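Local coordinates for protein GH61E (Thielavia terrestris, PDB 3EJA) that probably acts as a copper-dependent lytic polysaccharide monooxygenase of family AA9, oxidatively cleaving the glycosidic bonds of crystalline and amorphous polysaccharides, at residues A11-Q14 / Q15-K18; S180-P184 / G185-N189; A77-P80 / D81-I85. All coordinates share one frame; numbering follows the deposited sequence. Where two conformers were deposited one is given.

Contact 1 (A11-Q14 / Q15-K18); sequences ADWQ and QVRK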
loop_
_atom_site.group_PDB
_atom_site.type_symbol
_atom_site.label_atom_id
_atom_site.label_comp_id
_atom_site.label_asym_id
_atom_site.label_seq_id
_atom_site.Cartn_x
_atom_site.Cartn_y
_atom_site.Cartn_z
ATOM N N ALA A 11 -17.721 -5.338 1.244
ATOM C CA ALA A 11 -17.711 -6.125 0.007
ATOM C C ALA A 11 -16.624 -5.639 -0.947
ATOM O O ALA A 11 -15.994 -4.607 -0.713
ATOM C CB ALA A 11 -19.077 -6.065 -0.688
ATOM N N ASP A 12 -16.412 -6.390 -2.025
ATOM C CA ASP A 12 -15.415 -6.036 -3.035
ATOM C C ASP A 12 -15.672 -4.625 -3.544
ATOM O O ASP A 12 -16.773 -4.316 -4.008
ATOM C CB ASP A 12 -15.471 -6.993 -4.226
ATOM C CG ASP A 12 -14.831 -8.345 -3.953
ATOM O OD1 ASP A 12 -14.261 -8.568 -2.875
ATOM O OD2 ASP A 12 -14.910 -9.194 -4.872
ATOM N N TRP A 13 -14.654 -3.774 -3.433
ATOM C CA TRP A 13 -14.682 -2.392 -3.957
ATOM C C TRP A 13 -15.795 -1.514 -3.367
ATOM O O TRP A 13 -16.275 -0.584 -4.020
ATOM C CB TRP A 13 -14.717 -2.383 -5.500
ATOM C CG TRP A 13 -13.867 -3.463 -6.092
ATOM C CD1 TRP A 13 -14.296 -4.581 -6.760
ATOM C CD2 TRP A 13 -12.439 -3.560 -6.021
ATOM N NE1 TRP A 13 -13.218 -5.350 -7.133
ATOM C CE2 TRP A 13 -12.066 -4.752 -6.683
ATOM C CE3 TRP A 13 -11.438 -2.750 -5.466
ATOM C CZ2 TRP A 13 -10.731 -5.152 -6.813
ATOM C CZ3 TRP A 13 -10.104 -3.148 -5.595
ATOM C CH2 TRP A 13 -9.766 -4.338 -6.258
ATOM N N GLN A 14 -16.197 -1.809 -2.132
ATOM C CA GLN A 14 -17.242 -1.021 -1.478
ATOM C C GLN A 14 -16.661 0.227 -0.810
ATOM O O GLN A 14 -17.115 1.347 -1.075
ATOM C CB GLN A 14 -18.039 -1.871 -0.492
ATOM C CG GLN A 14 -19.207 -1.130 0.124
ATOM C CD GLN A 14 -20.061 -2.022 0.988
ATOM O OE1 GLN A 14 -19.625 -3.094 1.424
ATOM N NE2 GLN A 14 -21.290 -1.585 1.251
ATOM N N GLN A 15 -15.666 0.022 0.051
ATOM C CA GLN A 15 -14.899 1.117 0.642
ATOM C C GLN A 15 -13.530 1.234 -0.035
ATOM O O GLN A 15 -12.723 2.084 0.333
ATOM C CB GLN A 15 -14.731 0.916 2.159
ATOM C CG GLN A 15 -16.040 0.971 2.958
ATOM C CD GLN A 15 -16.751 -0.378 3.034
ATOM O OE1 GLN A 15 -16.165 -1.426 2.747
ATOM N NE2 GLN A 15 -18.024 -0.354 3.433
ATOM N N VAL A 16 -13.279 0.367 -1.017
ATOM C CA VAL A 16 -12.018 0.361 -1.770
ATOM C C VAL A 16 -12.264 0.832 -3.211
ATOM O O VAL A 16 -13.135 0.307 -3.896
ATOM C CB VAL A 16 -11.360 -1.060 -1.778
ATOM C CG1 VAL A 16 -10.069 -1.059 -2.603
ATOM C CG2 VAL A 16 -11.067 -1.529 -0.357
ATOM N N ARG A 17 -11.508 1.833 -3.666
ATOM C CA ARG A 17 -11.633 2.298 -5.055
ATOM C C ARG A 17 -11.303 1.159 -6.022
ATOM O O ARG A 17 -10.301 0.451 -5.847
ATOM C CB ARG A 17 -10.746 3.520 -5.315
ATOM C CG ARG A 17 -11.066 4.706 -4.380
ATOM C CD ARG A 17 -10.261 5.938 -4.737
ATOM N NE ARG A 17 -10.811 7.137 -4.097
ATOM C CZ ARG A 17 -10.386 8.376 -4.340
ATOM N NH1 ARG A 17 -9.401 8.586 -5.207
ATOM N NH2 ARG A 17 -10.947 9.408 -3.717
ATOM N N LYS A 18 -12.168 0.969 -7.015
ATOM C CA LYS A 18 -12.083 -0.188 -7.909
ATOM C C LYS A 18 -10.785 -0.154 -8.705
ATOM O O LYS A 18 -10.582 0.706 -9.570
ATOM C CB LYS A 18 -13.303 -0.277 -8.845
ATOM C CG LYS A 18 -13.310 -1.550 -9.713
ATOM C CD LYS A 18 -14.444 -1.560 -10.729
ATOM C CE LYS A 18 -15.626 -2.410 -10.266
ATOM N NZ LYS A 18 -16.793 -2.355 -11.221
HETATM O O HOH W 1 -14.476 -2.880 1.066
HETATM O O HOH W 2 -15.329 1.470 -6.083
HETATM O O HOH W 3 -19.764 -2.749 4.658
#
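Gln15 lies alongside Gln14, both side chains pointing the same way and their amide planes 34° apart. The Gln15 chain bends at chi2 (87°), which folds its amide back along its neighbour, with Gln15 NE2 3.6 Å from Gln14 CG. Water links the two halves here. One water donates to both Gln15 OE1 and Ala11 O. Another accepts from Gln15 NE2 and donates to Gln14 OE1. That oxygen also takes Ala11 N at 2.9 Å, in the carbonyl plane, and so braces the type II beta turn from Ala11 to Gln14. Val16 follows. Its CG1 meets the six-membered ring of Trp13 at CE3, 3.6 Å away. Val16 O makes a CA-H...O contact with Trp13 CA at 3.1 Å, while Val16 N is buried without a partner. Val16 also packs on Ser155 and Ala157 of strand 151-162. Arg17 offers only its carbonyl to the indole, Arg17 O lying 3.4 Å from Trp13 CE3; its guanidinium runs off to Gln158, Trp88 and Asn89. Lys18 crosses the indole at about a right angle. Its CG sits over one face, 4.2 Å from the centroid of the five-membered ring of Trp13, a CH-pi contact. Thr3 and Pro5 also touch Trp13. The chemistry thus divides: water bridges join the glutamine end, whereas carbon contacts and carbonyl approaches reach the indole directly.

Contact 2 (S180-P184 / G185-N189); sequences SATDP and GILIN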
loop_
_atom_site.group_PDB
_atom_site.type_symbol
_atom_site.label_atom_id
_atom_site.label_comp_id
_atom_site.label_asym_id
_atom_site.label_seq_id
_atom_site.Cartn_x
_atom_site.Cartn_y
_atom_site.Cartn_z
ATOM N N SER A 180 12.010 4.593 -7.439
ATOM C CA SER A 180 12.743 4.540 -8.695
ATOM C C SER A 180 12.917 3.078 -9.103
ATOM O O SER A 180 13.026 2.199 -8.241
ATOM C CB SER A 180 14.102 5.227 -8.520
ATOM O OG SER A 180 15.037 4.825 -9.503
ATOM N N ALA A 181 12.952 2.835 -10.411
ATOM C CA ALA A 181 13.114 1.480 -10.954
ATOM C C ALA A 181 14.416 0.790 -10.539
ATOM O O ALA A 181 14.535 -0.430 -10.662
ATOM C CB ALA A 181 12.974 1.488 -12.481
ATOM N N THR A 182 15.389 1.559 -10.049
ATOM C CA THR A 182 16.673 0.980 -9.620
ATOM C C THR A 182 16.823 0.904 -8.095
ATOM O O THR A 182 17.886 0.527 -7.593
ATOM C CB THR A 182 17.903 1.715 -10.239
ATOM O OG1 THR A 182 17.872 3.102 -9.867
ATOM C CG2 THR A 182 17.921 1.581 -11.761
ATOM N N ASP A 183 15.761 1.244 -7.359
ATOM C CA ASP A 183 15.763 1.103 -5.904
ATOM C C ASP A 183 16.180 -0.327 -5.520
ATOM O O ASP A 183 15.764 -1.297 -6.171
ATOM C CB ASP A 183 14.389 1.450 -5.305
ATOM C CG ASP A 183 14.092 2.951 -5.310
ATOM O OD1 ASP A 183 15.003 3.770 -5.594
ATOM O OD2 ASP A 183 12.929 3.310 -5.024
ATOM N N PRO A 184 17.028 -0.459 -4.486
ATOM C CA PRO A 184 17.600 -1.759 -4.101
ATOM C C PRO A 184 16.573 -2.799 -3.663
ATOM O O PRO A 184 16.868 -3.999 -3.699
ATOM C CB PRO A 184 18.528 -1.408 -2.931
ATOM C CG PRO A 184 18.029 -0.111 -2.426
ATOM C CD PRO A 184 17.524 0.630 -3.627
ATOM N N GLY A 185 15.397 -2.344 -3.232
ATOM C CA GLY A 185 14.299 -3.250 -2.868
ATOM C C GLY A 185 13.322 -3.549 -3.996
ATOM O O GLY A 185 12.363 -4.315 -3.809
ATOM N N ILE A 186 13.570 -2.956 -5.166
ATOM C CA ILE A 186 12.685 -3.082 -6.330
ATOM C C ILE A 186 13.395 -3.820 -7.468
ATOM O O ILE A 186 12.823 -4.715 -8.082
ATOM C CB ILE A 186 12.168 -1.687 -6.812
ATOM C CG1 ILE A 186 11.239 -1.075 -5.748
ATOM C CG2 ILE A 186 11.471 -1.789 -8.187
ATOM C CD1 ILE A 186 10.724 0.318 -6.084
ATOM N N LEU A 187 14.635 -3.419 -7.740
ATOM C CA LEU A 187 15.501 -4.094 -8.707
ATOM C C LEU A 187 16.469 -4.964 -7.915
ATOM O O LEU A 187 17.428 -4.469 -7.330
ATOM C CB LEU A 187 16.247 -3.071 -9.575
ATOM C CG LEU A 187 17.264 -3.564 -10.608
ATOM C CD1 LEU A 187 16.627 -4.511 -11.593
ATOM C CD2 LEU A 187 17.867 -2.390 -11.364
ATOM N N ILE A 188 16.205 -6.265 -7.905
ATOM C CA ILE A 188 16.792 -7.179 -6.925
ATOM C C ILE A 188 16.649 -8.624 -7.389
ATOM O O ILE A 188 15.605 -9.016 -7.919
ATOM C CB ILE A 188 16.142 -6.999 -5.501
ATOM C CG1 ILE A 188 16.834 -7.873 -4.444
ATOM C CG2 ILE A 188 14.604 -7.232 -5.541
ATOM C CD1 ILE A 188 16.313 -7.664 -3.001
ATOM N N ASN A 189 17.713 -9.396 -7.189
ATOM C CA ASN A 189 17.658 -10.847 -7.335
ATOM C C ASN A 189 17.540 -11.499 -5.952
ATOM O O ASN A 189 18.498 -11.520 -5.171
ATOM C CB ASN A 189 18.896 -11.357 -8.087
ATOM C CG ASN A 189 18.750 -12.805 -8.529
ATOM O OD1 ASN A 189 18.189 -13.625 -7.816
ATOM N ND2 ASN A 189 19.254 -13.119 -9.713
#
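Asp183 CG stands anti to its own carbonyl carbon (chi1 -74°), and Ile186 CG1 takes the same position (chi1 -67°). With these torsions the two side chains lie side by side, pointing the same way. Both Asp183 CB and Asp183 OD2 come 3.9 Å from Ile186 CD1. The motif is a pair of successive turns in the long loop after strand 151-162. The first is a type I beta turn from Ser180 to Asp183. The second winds round Asp183 O, which accepts two backbone N-H groups. Leu187 N reaches it at 2.9 Å, almost in line with the carbonyl bond, and closes an alpha-turn. Ile186 N is equally close but comes from above the carbonyl plane. The carboxylate secures the first turn: Ser180 N gives a straight bond to Asp183 OD2, 2.9 Å long, meeting the oxygen from above the carboxylate plane. An alanine in place of Asp183 would probably leave Ser180 N without its acceptor and open a gap where the carboxylate had lain against Ile186 CD1. Ile186 also packs on Pro201 and on Ala150, next in sequence to Gln151, a probable O2-binding residue whose side chain is about 9 Å from that of Ile186. Leu187 leans on the first turn, its CB 3.3 Å from Ala181 O and its CD2 4.0 Å from Thr182 CG2. Further on, Ile188 CB rests 3.6 Å from Pro184 O.

Contact 3 (A77-P80 / D81-I85); sequences ARVP and DGEDI. With SO4 (sulfate ion), chain G.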
loop_
_atom_site.group_PDB
_atom_site.type_symbol
_atom_site.label_atom_id
_atom_site.label_comp_id
_atom_site.label_asym_id
_atom_site.label_seq_id
_atom_site.Cartn_x
_atom_site.Cartn_y
_atom_site.Cartn_z
ATOM N N ALA A 77 -2.840 8.980 3.373
ATOM C CA ALA A 77 -2.817 10.393 2.989
ATOM C C ALA A 77 -4.099 11.069 3.461
ATOM O O ALA A 77 -5.200 10.546 3.246
ATOM C CB ALA A 77 -2.659 10.543 1.479
ATOM N N ARG A 78 -3.949 12.240 4.082
ATOM C CA ARG A 78 -5.070 12.958 4.675
ATOM C C ARG A 78 -5.750 13.927 3.706
ATOM O O ARG A 78 -5.101 14.795 3.127
ATOM C CB ARG A 78 -4.617 13.725 5.922
ATOM C CG ARG A 78 -5.793 14.272 6.716
ATOM C CD ARG A 78 -5.348 14.947 8.002
ATOM N NE ARG A 78 -6.520 15.409 8.747
ATOM C CZ ARG A 78 -7.151 16.564 8.535
ATOM N NH1 ARG A 78 -6.731 17.410 7.595
ATOM N NH2 ARG A 78 -8.210 16.875 9.274
ATOM N N VAL A 79 -7.061 13.753 3.534
ATOM C CA VAL A 79 -7.900 14.688 2.782
ATOM C C VAL A 79 -7.978 16.000 3.578
ATOM O O VAL A 79 -8.265 15.971 4.776
ATOM C CB VAL A 79 -9.334 14.119 2.601
ATOM C CG1 VAL A 79 -10.204 15.055 1.754
ATOM C CG2 VAL A 79 -9.306 12.704 1.997
ATOM N N PRO A 80 -7.709 17.152 2.928
ATOM C CA PRO A 80 -7.836 18.438 3.636
ATOM C C PRO A 80 -9.272 18.697 4.095
ATOM O O PRO A 80 -10.213 18.246 3.444
ATOM C CB PRO A 80 -7.425 19.473 2.575
ATOM C CG PRO A 80 -6.621 18.701 1.566
ATOM C CD PRO A 80 -7.265 17.340 1.534
ATOM N N ASP A 81 -9.421 19.421 5.202
ATOM C CA ASP A 81 -10.735 19.729 5.787
ATOM C C ASP A 81 -11.757 20.243 4.770
ATOM O O ASP A 81 -12.935 19.873 4.816
ATOM C CB ASP A 81 -10.584 20.741 6.931
ATOM C CG ASP A 81 -9.874 20.160 8.140
ATOM O OD1 ASP A 81 -9.705 18.924 8.211
ATOM O OD2 ASP A 81 -9.480 20.949 9.024
ATOM N N GLY A 82 -11.293 21.085 3.848
ATOM C CA GLY A 82 -12.163 21.675 2.828
ATOM C C GLY A 82 -12.285 20.849 1.558
ATOM O O GLY A 82 -12.514 21.397 0.468
ATOM N N GLU A 83 -12.149 19.530 1.697
ATOM C CA GLU A 83 -12.195 18.628 0.550
ATOM C C GLU A 83 -13.102 17.425 0.789
ATOM O O GLU A 83 -13.330 17.018 1.929
ATOM C CB GLU A 83 -10.788 18.145 0.213
ATOM C CG GLU A 83 -10.434 18.251 -1.248
ATOM C CD GLU A 83 -9.858 19.608 -1.606
ATOM O OE1 GLU A 83 -9.170 20.211 -0.749
ATOM O OE2 GLU A 83 -10.092 20.069 -2.747
ATOM N N ASP A 84 -13.604 16.859 -0.307
ATOM C CA ASP A 84 -14.462 15.682 -0.278
ATOM C C ASP A 84 -13.623 14.449 -0.620
ATOM O O ASP A 84 -12.933 14.424 -1.639
ATOM C CB ASP A 84 -15.595 15.850 -1.293
ATOM C CG ASP A 84 -16.652 14.756 -1.202
ATOM O OD1 ASP A 84 -16.353 13.621 -0.782
ATOM O OD2 ASP A 84 -17.809 15.039 -1.584
ATOM N N ILE A 85 -13.692 13.437 0.242
ATOM C CA ILE A 85 -13.000 12.156 0.029
ATOM C C ILE A 85 -13.284 11.551 -1.356
ATOM O O ILE A 85 -12.394 10.960 -1.971
ATOM C CB ILE A 85 -13.312 11.119 1.178
ATOM C CG1 ILE A 85 -12.701 9.734 0.899
ATOM C CG2 ILE A 85 -14.805 10.955 1.395
ATOM C CD1 ILE A 85 -11.274 9.570 1.330
HETATM S S SO4 G . -6.011 20.925 6.268
HETATM O O1 SO4 G . -5.140 20.143 5.394
HETATM O O2 SO4 G . -7.192 20.146 6.625
HETATM O O3 SO4 G . -5.269 21.268 7.480
HETATM O O4 SO4 G . -6.426 22.145 5.578
#
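A type I beta turn from Pro80 to Glu83 reverses the chain after strand 72-78, and at its start Asp81 meets Arg78 beside a bound sulfate. The turn's own bond, from Glu83 N to Pro80 O, is weak. The salt bridge is firmer. Arg78 NH2 reaches the syn lone pair of Asp81 OD1 at 2.8 Å, with that oxygen near the guanidinium plane. Arg78 NH1 adds a weak bond to the same atom. Carboxylate and guanidinium planes stand 76° apart, so the two groups do not pair flat. Arg78 NH2 also serves Ser129 O. Sulfate O2 is gripped twice, by Asp81 N at 2.7 Å and by Arg78 NH1 at 2.9 Å. Arg78 thus probably offsets the charge of both anions; the sulfate itself probably comes from the crystallisation liquor. Just before the turn, Val79 carries the apolar contact. With CG1 anti to the backbone N (chi1 -177°), this methyl lies 3.5 Å from Glu83 CB. The other methyl, Val79 CG2, meets Ile85 CD1 at 3.8 Å, the side chains crossing at about a right angle. Pro80 CG lies 3.8 Å from Glu83 OE1. Val79 and Ile85 both pack on Tyr131, and Ile85 also on Leu133. This is a type I turn in the loop between strands 72-78 and 96-100 of the beta sandwich, its apolar side set on strand 130-140.

How the contacts relate
From the N terminus, contact 1 comes first, in the loop after strand 3-7. It closes a short turn and ties that loop to strand 151-162. Contact 3 follows, turning the chain as it leaves strand 72-78 toward strand 96-100; Ile85 packs it on strand 130-140. Contact 2 is last, in the long loop after strand 151-162, and Ile186 joins it to the loops holding Ala150 and Pro201. Each joins adjoining segments, so the three stand in series and none nests or crosses. Contacts 1 and 3 touch where Arg17 NH2 packs against Ile85 O, 2.7 Å away. Contact 2 lies on the opposite side of the chain's centre from both; its nearest atoms are about 21 Å from contact 1 and about 18 Å from contact 3.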